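Putative major capsid protein (Cafeteriavirus-dependent mavirus, PDB 6G44) probably builds the outer protein shell of the virophage, its double jelly-roll chains joining in threes as capsomers. Local coordinates at residues V77-E82 with V259-F264. Residues are numbered along the deposited sequence; the frame is centred on the assembly and turned at random. Where two conformers were deposited one is given.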
ATOM      1  N   VAL C  77      16.676  15.381 -17.625  1.00 11.77           N
ATOM      2  CA  VAL C  77      16.663  15.456 -19.094  1.00 12.78           C
ATOM      3  C   VAL C  77      15.448  16.197 -19.541  1.00 13.51           C
ATOM      4  O   VAL C  77      14.370  16.074 -18.941  1.00 12.83           O
ATOM      5  CB  VAL C  77      16.752  14.101 -19.792  1.00 13.63           C
ATOM      6  CG1 VAL C  77      18.065  13.398 -19.478  1.00 14.68           C
ATOM      7  CG2 VAL C  77      15.539  13.234 -19.495  1.00 14.14           C
ATOM      8  N   SER C  78      15.607  16.994 -20.596  1.00 13.44           N
ATOM      9  CA  SER C  78      14.494  17.636 -21.238  1.00 13.93           C
ATOM     10  C   SER C  78      14.658  17.508 -22.739  1.00 13.86           C
ATOM     11  O   SER C  78      15.779  17.530 -23.242  1.00 13.81           O
ATOM     12  CB  SER C  78      14.343  19.087 -20.811  1.00 16.14           C
ATOM     13  OG  SER C  78      15.428  19.849 -21.220  1.00 18.24           O
ATOM     14  N   PHE C  79      13.549  17.317 -23.432  1.00 13.04           N
ATOM     15  CA  PHE C  79      13.594  17.196 -24.882  1.00 13.54           C
ATOM     16  C   PHE C  79      12.207  17.330 -25.440  1.00 13.73           C
ATOM     17  O   PHE C  79      11.208  17.296 -24.701  1.00 13.29           O
ATOM     18  CB  PHE C  79      14.185  15.847 -25.281  1.00 13.92           C
ATOM     19  CG  PHE C  79      13.443  14.659 -24.685  1.00 13.70           C
ATOM     20  CD1 PHE C  79      12.349  14.101 -25.338  1.00 14.69           C
ATOM     21  CD2 PHE C  79      13.819  14.148 -23.445  1.00 13.91           C
ATOM     22  CE1 PHE C  79      11.661  13.023 -24.780  1.00 14.12           C
ATOM     23  CE2 PHE C  79      13.133  13.075 -22.877  1.00 14.08           C
ATOM     24  CZ  PHE C  79      12.058  12.526 -23.551  1.00 14.32           C
ATOM     25  N   THR C  80      12.140  17.449 -26.762  1.00 13.72           N
ATOM     26  CA  THR C  80      10.896  17.413 -27.497  1.00 13.50           C
ATOM     27  C   THR C  80      10.891  16.155 -28.352  1.00 13.66           C
ATOM     28  O   THR C  80      11.875  15.864 -29.018  1.00 13.82           O
ATOM     29  CB  THR C  80      10.727  18.667 -28.389  1.00 14.26           C
ATOM     30  OG1 THR C  80      10.707  19.837 -27.566  1.00 14.92           O
ATOM     31  CG2 THR C  80       9.459  18.592 -29.216  1.00 14.47           C
ATOM     32  N   ALA C  81       9.814  15.375 -28.287  1.00 13.01           N
ATOM     33  CA  ALA C  81       9.593  14.218 -29.146  1.00 13.39           C
ATOM     34  C   ALA C  81       8.520  14.540 -30.157  1.00 14.35           C
ATOM     35  O   ALA C  81       7.433  14.990 -29.782  1.00 13.99           O
ATOM     36  CB  ALA C  81       9.170  13.017 -28.318  1.00 13.41           C
ATOM     37  N   GLU C  82       8.821  14.287 -31.437  1.00 14.09           N
ATOM     38  CA  GLU C  82       7.824  14.379 -32.496  1.00 14.88           C
ATOM     39  C   GLU C  82       7.460  12.980 -32.939  1.00 14.02           C
ATOM     40  O   GLU C  82       8.324  12.228 -33.355  1.00 13.97           O
ATOM     41  CB  GLU C  82       8.349  15.176 -33.701  1.00 16.14           C
ATOM     42  CG  GLU C  82       7.280  15.335 -34.781  1.00 18.08           C
ATOM     43  CD  GLU C  82       7.689  16.231 -35.943  1.00 20.72           C
ATOM     44  OE1 GLU C  82       6.800  16.554 -36.748  1.00 25.56           O
ATOM     45  OE2 GLU C  82       8.868  16.587 -36.069  1.00 22.57           O
ATOM     46  N   VAL C 259       9.572   8.452 -34.716  1.00 15.66           N
ATOM     47  CA  VAL C 259       9.708   9.401 -33.611  1.00 15.17           C
ATOM     48  C   VAL C 259      11.085  10.006 -33.680  1.00 14.49           C
ATOM     49  O   VAL C 259      12.071   9.291 -33.915  1.00 15.20           O
ATOM     50  CB  VAL C 259       9.488   8.697 -32.252  1.00 15.42           C
ATOM     51  CG1 VAL C 259       9.614   9.696 -31.119  1.00 15.61           C
ATOM     52  CG2 VAL C 259       8.130   8.001 -32.237  1.00 16.10           C
ATOM     53  N   ASP C 260      11.154  11.323 -33.502  1.00 15.53           N
ATOM     54  CA  ASP C 260      12.408  12.095 -33.506  0.50 15.77           C
ATOM     55  C   ASP C 260      12.562  12.878 -32.209  1.00 15.35           C
ATOM     56  O   ASP C 260      11.599  13.501 -31.807  1.00 15.18           O
ATOM     57  CB  ASP C 260      12.370  13.102 -34.660  0.50 16.28           C
ATOM     58  CG  ASP C 260      12.384  12.434 -36.022  0.50 17.90           C
ATOM     59  OD1 ASP C 260      13.173  11.494 -36.208  0.50 18.80           O
ATOM     60  OD2 ASP C 260      11.620  12.864 -36.899  0.50 20.98           O
ATOM     61  N   ILE C 261      13.770  12.925 -31.653  1.00 14.43           N
ATOM     62  CA  ILE C 261      14.112  13.729 -30.473  1.00 14.55           C
ATOM     63  C   ILE C 261      14.880  14.961 -30.925  1.00 14.58           C
ATOM     64  O   ILE C 261      15.835  14.854 -31.721  1.00 15.33           O
ATOM     65  CB  ILE C 261      14.983  12.918 -29.498  1.00 14.83           C
ATOM     66  CG1 ILE C 261      14.296  11.582 -29.123  1.00 14.83           C
ATOM     67  CG2 ILE C 261      15.382  13.719 -28.249  1.00 15.29           C
ATOM     68  CD1 ILE C 261      12.982  11.708 -28.358  1.00 15.06           C
ATOM     69  N   THR C 262      14.454  16.105 -30.425  1.00 13.79           N
ATOM     70  CA  THR C 262      15.144  17.372 -30.661  1.00 14.53           C
ATOM     71  C   THR C 262      15.242  18.158 -29.377  1.00 14.70           C
ATOM     72  O   THR C 262      14.503  17.913 -28.410  1.00 14.81           O
ATOM     73  CB  THR C 262      14.441  18.215 -31.747  1.00 15.44           C
ATOM     74  OG1 THR C 262      13.112  18.579 -31.336  1.00 16.51           O
ATOM     75  CG2 THR C 262      14.407  17.468 -33.079  1.00 16.99           C
ATOM     76  N   GLY C 263      16.131  19.137 -29.359  1.00 13.73           N
ATOM     77  CA  GLY C 263      16.265  20.038 -28.241  1.00 14.05           C
ATOM     78  C   GLY C 263      16.722  19.352 -26.963  1.00 13.23           C
ATOM     79  O   GLY C 263      16.463  19.870 -25.877  1.00 13.64           O
ATOM     80  N   PHE C 264      17.392  18.222 -27.093  1.00 12.07           N
ATOM     81  CA  PHE C 264      17.849  17.454 -25.905  1.00 12.95           C
ATOM     82  C   PHE C 264      18.810  18.249 -25.026  1.00 13.04           C
ATOM     83  O   PHE C 264      19.772  18.851 -25.512  1.00 13.45           O
ATOM     84  CB  PHE C 264      18.455  16.134 -26.319  1.00 13.03           C
ATOM     85  CG  PHE C 264      18.860  15.270 -25.169  1.00 13.56           C
ATOM     86  CD1 PHE C 264      17.924  14.445 -24.578  1.00 13.86           C
ATOM     87  CD2 PHE C 264      20.135  15.284 -24.679  1.00 13.34           C
ATOM     88  CE1 PHE C 264      18.289  13.635 -23.506  1.00 13.74           C
ATOM     89  CE2 PHE C 264      20.507  14.480 -23.609  1.00 14.26           C
ATOM     90  CZ  PHE C 264      19.563  13.673 -23.009  1.00 13.35           C
TER
HETATM   91  O   HOH W   1      14.790  20.694 -23.836  1.00 21.09           O
HETATM   92  O   HOH W   2      11.237  16.722 -31.987  1.00 19.00           O
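Four backbone hydrogen bonds pair strand 77-82 with strand 259-262, antiparallel at 159°. T80 and T262 bond both ways: T80 N to T262 O at 2.9 Å, almost straight (173°), and T262 N to T80 O, each donor lying nearly along the C=O axis. E82 and D260 repeat the exchange, E82 N to D260 O at 2.9 Å and D260 N to E82 O at 3.0 Å. Water 2 donates to T80 O and bonds T262 OG1 (2.7 Å), so that carbonyl accepts twice. Past T262 the chain turns at G263, whose positive phi marks the corner; water 1 spans S78 OG and G263 O there. On the polar face, D260 pairs with K84 and T80 OG1 with D199, and K84 probably eases the repulsion between D260 and E82. On the other face, I261 reaches across with two branches: CG2 meets F79 CB at 3.8 Å, while CD1 touches both F79 CD1 and A81 CB. F264, CG anti to its backbone N (chi1 -176°), brings CZ to 3.8 Å from V77 CG1, obliquely. M241 and F236 continue this apolar layer. The pair thus has a hydrated, charged face and a greasy one, consistent with a jelly-roll sheet.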